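Local coordinates for putative D-lactate dehydrogenase (Chlamydomonas reinhardtii, PDB 4ZGS), which probably reduces pyruvate to D-lactate with NADH, as an NAD-binding member of the D-isomer specific 2-hydroxyacid dehydrogenase family, at residues 37-42 / 61-66. Sequence-based numbering, arbitrary orientation.
Sequences CICYST and TYFVEP
Cys37, Ile38 and Cys39 run parallel to Thr61, Tyr62 and Phe63, the strand axes 4.6 Å apart at 14°, and the amide of Tyr62 donates to Cys37 O while Tyr62 O accepts from Cys39 N, 2.7 Å away. Val64 N extends the pattern to Cys39 O; beyond it the loops bond out of register, Thr42 N to Val64 O and Ser41 N to Pro66 O, 3.0 Å away and above that carbonyl's plane. On one face, Ile38 and Tyr62 lie side by side. Ile38 CG1 is anti to the backbone N (chi1 -180°) and CD1 anti in turn (chi2 164°), which brings CD1 to 3.7 Å from both Tyr62 CD2 and Val64 CG1. That valine methyl also sits over the rim of one face of the Tyr62 ring; branched Ile38 and Val64 suit the place by packing methyls against ring carbons. This is a beta-alpha-beta unit, strand 36-39, helix 44-57 and strand 60-63, at one margin of the parallel sheet of the catalytic (substrate-binding) domain, as in other D-2-hydroxyacid dehydrogenases, away from the NAD site; Tyr62 meets Tyr62 of the second subunit. On the other face, the short, polarisable thiol side chain of Cys39 fits beneath helix 44-57, touching Met54: its CB lies 3.8 Å from Phe63 CD1, and SG stands obliquely 4.8 Å from the Phe63 centroid. Branched Thr42 suits two roles: OG1 comes to the ring edge, in plane, 3.5 Å from Phe63 CD1, its one proton having Cys39 O and Val64 O as weak, undecided acceptors, while CG2 packs nearby. An alanine in place of Phe63 would probably open a gap beside Cys39 SG and Ala51, leaving the sulfur without its aromatic neighbour. Glu65 is long enough to salt-bridge Lys47 through OE2, and Ser41 OG hydrogen-bonds Asp88.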
loop_
_atom_site.group_PDB
_atom_site.type_symbol
_atom_site.label_atom_id
_atom_site.label_comp_id
_atom_site.label_asym_id
_atom_site.label_seq_id
_atom_site.Cartn_x
_atom_site.Cartn_y
_atom_site.Cartn_z
ATOM N N CYS A 37 -16.109 38.003 0.583
ATOM C CA CYS A 37 -15.607 36.957 -0.295
ATOM C C CYS A 37 -16.046 35.545 0.123
ATOM O O CYS A 37 -15.889 35.149 1.281
ATOM C CB CYS A 37 -14.097 37.007 -0.326
ATOM S SG CYS A 37 -13.344 38.510 -0.917
ATOM N N ILE A 38 -16.594 34.784 -0.818
ATOM C CA ILE A 38 -16.860 33.383 -0.552
ATOM C C ILE A 38 -15.913 32.494 -1.382
ATOM O O ILE A 38 -15.727 32.760 -2.563
ATOM C CB ILE A 38 -18.373 33.040 -0.824
ATOM C CG1 ILE A 38 -18.675 31.554 -0.538
ATOM C CG2 ILE A 38 -18.782 33.399 -2.244
ATOM C CD1 ILE A 38 -20.187 31.238 -0.399
ATOM N N CYS A 39 -15.311 31.466 -0.765
ATOM C CA CYS A 39 -14.430 30.517 -1.495
ATOM C C CYS A 39 -14.966 29.087 -1.500
ATOM O O CYS A 39 -15.153 28.463 -0.449
ATOM C CB CYS A 39 -13.006 30.486 -0.916
ATOM S SG CYS A 39 -12.082 32.022 -1.218
ATOM N N TYR A 40 -15.225 28.587 -2.699
ATOM C CA TYR A 40 -15.667 27.225 -2.884
ATOM C C TYR A 40 -14.548 26.176 -2.924
ATOM O O TYR A 40 -13.393 26.477 -3.230
ATOM C CB TYR A 40 -16.525 27.180 -4.137
ATOM C CG TYR A 40 -17.817 27.921 -3.902
ATOM C CD1 TYR A 40 -17.897 29.285 -4.110
ATOM C CD2 TYR A 40 -18.943 27.263 -3.438
ATOM C CE1 TYR A 40 -19.084 29.987 -3.879
ATOM C CE2 TYR A 40 -20.131 27.943 -3.211
ATOM C CZ TYR A 40 -20.202 29.316 -3.430
ATOM O OH TYR A 40 -21.383 30.018 -3.211
ATOM N N SER A 41 -14.888 24.938 -2.601
ATOM C CA SER A 41 -13.884 23.862 -2.593
ATOM C C SER A 41 -12.732 24.139 -1.630
ATOM O O SER A 41 -11.574 23.959 -1.994
ATOM C CB SER A 41 -13.307 23.626 -3.997
ATOM O OG SER A 41 -14.332 23.282 -4.908
ATOM N N THR A 42 -13.034 24.515 -0.387
ATOM C CA THR A 42 -11.940 24.785 0.524
ATOM C C THR A 42 -11.596 23.484 1.191
ATOM O O THR A 42 -12.176 23.120 2.218
ATOM C CB THR A 42 -12.328 25.823 1.612
ATOM O OG1 THR A 42 -12.809 27.026 1.002
ATOM C CG2 THR A 42 -11.151 26.148 2.499
ATOM N N THR A 61 -14.769 36.796 5.221
ATOM C CA THR A 61 -14.446 35.834 4.188
ATOM C C THR A 61 -15.041 34.479 4.568
ATOM O O THR A 61 -14.775 33.954 5.648
ATOM C CB THR A 61 -12.920 35.748 3.946
ATOM O OG1 THR A 61 -12.234 35.817 5.200
ATOM C CG2 THR A 61 -12.454 36.929 3.095
ATOM N N TYR A 62 -15.893 33.960 3.686
ATOM C CA TYR A 62 -16.622 32.710 3.890
ATOM C C TYR A 62 -15.943 31.528 3.169
ATOM O O TYR A 62 -15.789 31.527 1.935
ATOM C CB TYR A 62 -18.051 32.871 3.389
ATOM C CG TYR A 62 -18.993 31.734 3.748
ATOM C CD1 TYR A 62 -18.571 30.651 4.512
ATOM C CD2 TYR A 62 -20.305 31.731 3.275
ATOM C CE1 TYR A 62 -19.442 29.620 4.811
ATOM C CE2 TYR A 62 -21.163 30.725 3.556
ATOM C CZ TYR A 62 -20.741 29.665 4.328
ATOM O OH TYR A 62 -21.645 28.655 4.599
ATOM N N PHE A 63 -15.504 30.531 3.928
ATOM C CA PHE A 63 -14.878 29.358 3.298
ATOM C C PHE A 63 -15.808 28.135 3.300
ATOM O O PHE A 63 -16.108 27.578 4.357
ATOM C CB PHE A 63 -13.551 29.040 3.994
ATOM C CG PHE A 63 -12.460 30.057 3.731
ATOM C CD1 PHE A 63 -11.698 29.990 2.566
ATOM C CD2 PHE A 63 -12.245 31.122 4.613
ATOM C CE1 PHE A 63 -10.690 30.945 2.311
ATOM C CE2 PHE A 63 -11.259 32.094 4.355
ATOM C CZ PHE A 63 -10.484 32.005 3.204
ATOM N N VAL A 64 -16.299 27.757 2.116
ATOM C CA VAL A 64 -17.183 26.597 1.961
ATOM C C VAL A 64 -16.416 25.369 1.447
ATOM O O VAL A 64 -15.715 25.444 0.427
ATOM C CB VAL A 64 -18.400 26.905 1.031
ATOM C CG1 VAL A 64 -19.133 28.172 1.482
ATOM C CG2 VAL A 64 -17.981 26.999 -0.428
ATOM N N GLU A 65 -16.509 24.251 2.171
ATOM C CA GLU A 65 -15.743 23.075 1.776
ATOM C C GLU A 65 -16.232 22.389 0.500
ATOM O O GLU A 65 -15.429 22.143 -0.390
ATOM C CB GLU A 65 -15.649 22.085 2.930
ATOM C CG GLU A 65 -15.200 22.761 4.219
ATOM C CD GLU A 65 -14.903 21.783 5.349
ATOM O OE1 GLU A 65 -15.242 20.583 5.227
ATOM O OE2 GLU A 65 -14.303 22.215 6.358
ATOM N N PRO A 66 -17.542 22.125 0.369
ATOM C CA PRO A 66 -17.935 21.506 -0.902
ATOM C C PRO A 66 -17.683 22.414 -2.112
ATOM O O PRO A 66 -17.539 23.616 -1.961
ATOM C CB PRO A 66 -19.441 21.239 -0.722
ATOM C CG PRO A 66 -19.884 22.158 0.367
ATOM C CD PRO A 66 -18.683 22.255 1.292
#